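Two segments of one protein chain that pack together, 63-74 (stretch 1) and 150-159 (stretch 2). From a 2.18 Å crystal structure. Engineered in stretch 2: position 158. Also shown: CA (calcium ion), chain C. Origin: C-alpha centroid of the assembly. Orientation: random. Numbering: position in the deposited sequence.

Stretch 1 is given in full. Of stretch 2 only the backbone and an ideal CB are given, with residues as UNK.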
# COMPACT_ATOMS: atom_id res chain seq x y z
N TRP A 63 -3.55 6.56 -5.78
CA TRP A 63 -3.85 5.80 -4.56
C TRP A 63 -4.15 4.32 -4.81
O TRP A 63 -4.50 3.92 -5.92
CB TRP A 63 -4.98 6.48 -3.77
CG TRP A 63 -6.24 6.68 -4.58
CD1 TRP A 63 -6.62 7.80 -5.26
CD2 TRP A 63 -7.29 5.71 -4.80
NE1 TRP A 63 -7.82 7.60 -5.89
CE2 TRP A 63 -8.26 6.33 -5.62
CE3 TRP A 63 -7.49 4.39 -4.38
CZ2 TRP A 63 -9.41 5.66 -6.03
CZ3 TRP A 63 -8.64 3.73 -4.80
CH2 TRP A 63 -9.59 4.36 -5.61
N TRP A 64 -3.99 3.53 -3.76
CA TRP A 64 -4.29 2.10 -3.79
C TRP A 64 -5.10 1.78 -2.54
O TRP A 64 -4.85 2.32 -1.46
CB TRP A 64 -2.98 1.29 -3.87
CG TRP A 64 -3.15 -0.23 -3.94
CD1 TRP A 64 -3.07 -1.04 -5.06
CD2 TRP A 64 -3.40 -1.11 -2.83
NE1 TRP A 64 -3.24 -2.36 -4.70
CE2 TRP A 64 -3.46 -2.43 -3.34
CE3 TRP A 64 -3.56 -0.90 -1.45
CZ2 TRP A 64 -3.70 -3.53 -2.53
CZ3 TRP A 64 -3.80 -2.01 -0.63
CH2 TRP A 64 -3.87 -3.30 -1.18
N ASN A 65 -6.11 0.92 -2.68
CA ASN A 65 -7.11 0.74 -1.64
C ASN A 65 -7.43 -0.74 -1.49
O ASN A 65 -7.45 -1.47 -2.48
CB ASN A 65 -8.39 1.49 -2.01
CG ASN A 65 -9.43 1.48 -0.90
OD1 ASN A 65 -10.23 0.54 -0.78
ND2 ASN A 65 -9.43 2.52 -0.09
N THR A 66 -7.66 -1.18 -0.25
CA THR A 66 -8.14 -2.53 -0.01
C THR A 66 -9.30 -2.57 0.98
O THR A 66 -9.26 -1.91 2.04
CB THR A 66 -7.00 -3.49 0.46
OG1 THR A 66 -7.53 -4.81 0.65
CG2 THR A 66 -6.38 -3.00 1.78
N VAL A 67 -10.34 -3.30 0.62
CA VAL A 67 -11.38 -3.68 1.57
C VAL A 67 -10.95 -5.02 2.17
O VAL A 67 -10.84 -6.01 1.45
CB VAL A 67 -12.75 -3.87 0.87
CG1 VAL A 67 -13.86 -4.01 1.91
CG2 VAL A 67 -13.04 -2.70 -0.06
N LEU A 68 -10.68 -5.03 3.47
CA LEU A 68 -10.29 -6.26 4.14
C LEU A 68 -11.53 -7.10 4.38
O LEU A 68 -12.58 -6.55 4.68
CB LEU A 68 -9.59 -5.95 5.48
CG LEU A 68 -8.21 -5.26 5.39
CD1 LEU A 68 -8.30 -3.83 4.87
CD2 LEU A 68 -7.47 -5.28 6.74
N ASP A 69 -11.44 -8.41 4.23
CA ASP A 69 -12.59 -9.26 4.56
C ASP A 69 -12.69 -9.45 6.08
O ASP A 69 -13.78 -9.52 6.63
CB ASP A 69 -12.49 -10.63 3.89
CG ASP A 69 -11.19 -11.35 4.24
OD1 ASP A 69 -10.10 -10.85 3.87
OD2 ASP A 69 -11.26 -12.42 4.87
N ARG A 70 -11.54 -9.53 6.75
CA ARG A 70 -11.48 -9.60 8.21
C ARG A 70 -10.75 -8.37 8.73
O ARG A 70 -9.54 -8.23 8.54
CB ARG A 70 -10.76 -10.86 8.67
CG ARG A 70 -10.37 -10.85 10.16
CD ARG A 70 -9.56 -12.10 10.58
NE ARG A 70 -8.21 -12.14 10.01
CZ ARG A 70 -7.16 -11.52 10.55
NH1 ARG A 70 -7.28 -10.82 11.66
NH2 ARG A 70 -5.97 -11.61 9.96
N PRO A 71 -11.48 -7.47 9.40
CA PRO A 71 -10.84 -6.27 9.96
C PRO A 71 -9.72 -6.61 10.94
O PRO A 71 -9.78 -7.63 11.64
CB PRO A 71 -11.98 -5.57 10.71
CG PRO A 71 -13.24 -6.22 10.28
CD PRO A 71 -12.94 -7.47 9.51
N VAL A 72 -8.70 -5.77 10.97
CA VAL A 72 -7.57 -6.04 11.85
C VAL A 72 -7.21 -4.84 12.70
O VAL A 72 -7.51 -3.69 12.36
CB VAL A 72 -6.31 -6.49 11.07
CG1 VAL A 72 -6.66 -7.55 10.01
CG2 VAL A 72 -5.62 -5.29 10.42
N THR A 73 -6.55 -5.12 13.81
CA THR A 73 -5.92 -4.07 14.57
C THR A 73 -4.58 -3.79 13.89
O THR A 73 -3.62 -4.52 14.06
CB THR A 73 -5.79 -4.49 16.03
OG1 THR A 73 -7.11 -4.65 16.56
CG2 THR A 73 -5.03 -3.44 16.84
N LEU A 74 -4.54 -2.72 13.09
CA LEU A 74 -3.43 -2.46 12.18
C LEU A 74 -2.20 -1.90 12.88
O LEU A 74 -2.25 -0.80 13.43
CB LEU A 74 -3.88 -1.49 11.09
CG LEU A 74 -2.86 -1.11 10.03
CD1 LEU A 74 -2.36 -2.38 9.34
CD2 LEU A 74 -3.47 -0.13 9.03
N UNK A 150 4.24 3.26 -7.98
CA UNK A 150 3.50 2.05 -7.71
C UNK A 150 4.27 1.20 -6.73
O UNK A 150 5.20 1.69 -6.09
CB UNK A 150 3.22 1.28 -9.00
N UNK A 151 3.91 -0.07 -6.61
CA UNK A 151 4.67 -1.00 -5.78
C UNK A 151 4.30 -2.44 -6.09
O UNK A 151 3.18 -2.71 -6.52
CB UNK A 151 4.44 -0.71 -4.30
N UNK A 152 5.25 -3.35 -5.90
CA UNK A 152 5.07 -4.71 -6.36
C UNK A 152 4.38 -5.54 -5.30
O UNK A 152 3.63 -6.44 -5.61
CB UNK A 152 6.41 -5.34 -6.74
N UNK A 153 4.62 -5.19 -4.05
CA UNK A 153 4.03 -5.92 -2.94
C UNK A 153 3.75 -4.98 -1.80
O UNK A 153 4.65 -4.28 -1.34
CB UNK A 153 4.94 -7.06 -2.48
N UNK A 154 2.50 -4.96 -1.35
CA UNK A 154 2.13 -4.29 -0.12
C UNK A 154 1.54 -5.30 0.86
O UNK A 154 0.83 -6.22 0.46
CB UNK A 154 1.14 -3.16 -0.40
N UNK A 155 1.84 -5.11 2.14
CA UNK A 155 1.30 -5.95 3.19
C UNK A 155 0.80 -5.10 4.34
O UNK A 155 1.28 -3.99 4.54
CB UNK A 155 2.35 -6.95 3.68
N UNK A 156 -0.18 -5.62 5.07
CA UNK A 156 -0.61 -4.99 6.30
C UNK A 156 -0.29 -5.95 7.43
O UNK A 156 -0.33 -7.17 7.23
CB UNK A 156 -2.10 -4.63 6.27
N UNK A 157 0.02 -5.41 8.61
CA UNK A 157 0.45 -6.25 9.74
C UNK A 157 -0.41 -6.07 10.98
O UNK A 157 -0.99 -5.00 11.22
CB UNK A 157 1.91 -5.94 10.09
N UNK A 158 -0.49 -7.15 11.76
CA UNK A 158 -1.18 -7.14 13.04
C UNK A 158 -0.28 -7.86 14.04
O UNK A 158 0.63 -8.60 13.65
CB UNK A 158 -2.56 -7.80 12.95
N UNK A 159 -0.50 -7.62 15.33
CA UNK A 159 0.30 -8.26 16.38
C UNK A 159 -0.07 -9.72 16.54
O UNK A 159 -1.24 -10.07 16.68
CB UNK A 159 0.12 -7.53 17.71
CA CA C . 3.29 -8.45 -6.98

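Position 150 has phi/psi of 167/-164, an extended corner of the map that glycine occupies most comfortably, and nothing of stretch 1 lies within reach of its ideal CB. The backbone therefore favours glycine, and the deposited residue is Gly150.

At position 151 the CA-to-CB bond runs sideways, and its ideal CB has nothing of stretch 1 close by. Yet the indole of Trp64 lies across the gap, so a long apolar or aromatic side chain could reach it where a short one would leave space. The residue is Phe151. With chi1 in the p well its ring extends to Trp64, Phe151 CZ lying 3.8 Å from Trp64 CB, and turns its edge toward the face of the five-membered ring, with the planes at 66°.

Positions 152 and 153 are loop, out of reach of stretch 1, but the calcium ion is close to both. Backbone carbonyl oxygen can serve the ion at 152, whatever the side chain; at 153 an acidic or amide oxygen would be apt. The residues are Ala152, whose O lies 2.5 Å from the ion CA, and Glu153, whose OE2 lies 2.6 Å from the same CA.

Position 154 points toward stretch 1, its ideal CB 5.1 Å from Trp64 CH2. The broad apolar face of the indole invites valine, isoleucine, leucine or methionine. Ile154 is found there: its CG2 comes to 3.7 Å from Trp64 CH2 and sits over the six-membered ring in a CH-pi contact, on the same ring face as Phe151.

Position 155 points away, so stretch 1 places little constraint on it; a polar residue is acceptable, and it is Asn155.

Position 156 again points toward stretch 1. Its ideal CB is 3.8 Å from Leu74 CD1, with Leu68 and Val72 further off, so an aliphatic side chain that can spread among methyl groups is favoured. Leu156 meets this need: its CG is 3.7 Å from Leu74 CD1, while its CD2 reaches back to 4.1 Å from Leu68 CD2 and 4.3 Å from Thr66 CG2. Its chi1 of -92° lies between wells.

Position 157 points away, leaving many residues possible, large aromatics included. Tyr157 turns its ring from stretch 1, although its backbone O approaches Leu74 CD1 at 3.5 Å.

At position 158 CA-to-CB is sideways, and the ideal CB lies near Thr73 O and Val72 CB. A beta-branched aliphatic could pack on Val72, but the guanidinium of Arg70 also offers a positive charge to a longer acid. The engineered residue is Glu158, whose carboxylate pairs with both terminal nitrogens in a salt bridge: Arg70 NH1 to Glu158 OE1 at 3.1 Å, and Arg70 NH2 to Glu158 OE2 at 2.9 Å. A water also joins Glu158 OE1 to Thr73 N.

Position 159 is sideways with no atom of stretch 1 near its ideal CB, which suits a long polar chain. Lys159 leaves its side chain clear of stretch 1; its backbone N is linked to Thr73 O through a water.

Stretch 2 150-159: GFAEINLYEK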
# COMPACT_ATOMS: atom_id res chain seq x y z
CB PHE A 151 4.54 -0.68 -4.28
CG PHE A 151 3.13 -0.36 -3.84
CD1 PHE A 151 2.80 0.92 -3.39
CD2 PHE A 151 2.13 -1.34 -3.83
CE1 PHE A 151 1.51 1.22 -2.97
CE2 PHE A 151 0.85 -1.05 -3.42
CZ PHE A 151 0.52 0.24 -2.98
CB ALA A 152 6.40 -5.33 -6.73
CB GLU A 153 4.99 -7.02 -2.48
CG GLU A 153 4.95 -8.24 -3.39
CD GLU A 153 3.58 -8.89 -3.35
OE1 GLU A 153 3.11 -9.23 -2.25
OE2 GLU A 153 2.97 -9.07 -4.42
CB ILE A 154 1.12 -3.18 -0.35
CG1 ILE A 154 0.92 -2.39 0.96
CG2 ILE A 154 -0.22 -3.76 -0.89
CD1 ILE A 154 0.19 -1.07 0.76
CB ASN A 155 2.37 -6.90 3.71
CG ASN A 155 2.58 -8.08 2.79
OD1 ASN A 155 1.82 -9.05 2.82
ND2 ASN A 155 3.60 -7.99 1.95
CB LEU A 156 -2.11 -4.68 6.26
CG LEU A 156 -2.59 -3.31 5.75
CD1 LEU A 156 -1.77 -2.81 4.57
CD2 LEU A 156 -4.11 -3.36 5.38
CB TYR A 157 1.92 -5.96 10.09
CG TYR A 157 2.85 -6.25 8.94
CD1 TYR A 157 3.18 -5.25 8.04
CD2 TYR A 157 3.37 -7.53 8.73
CE1 TYR A 157 4.03 -5.51 6.96
CE2 TYR A 157 4.20 -7.80 7.65
CZ TYR A 157 4.53 -6.78 6.77
OH TYR A 157 5.36 -7.01 5.68
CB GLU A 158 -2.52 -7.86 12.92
CG GLU A 158 -2.37 -9.36 12.71
CD GLU A 158 -3.68 -10.03 12.33
OE1 GLU A 158 -4.74 -9.57 12.81
OE2 GLU A 158 -3.64 -11.01 11.56
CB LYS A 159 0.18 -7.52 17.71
CG LYS A 159 1.20 -6.39 17.85
CD LYS A 159 1.05 -5.64 19.16
CE LYS A 159 1.19 -4.13 18.94
NZ LYS A 159 2.49 -3.76 18.30
O HOH W 1 -5.81 -7.82 14.44
O HOH W 2 -2.37 -5.80 16.26
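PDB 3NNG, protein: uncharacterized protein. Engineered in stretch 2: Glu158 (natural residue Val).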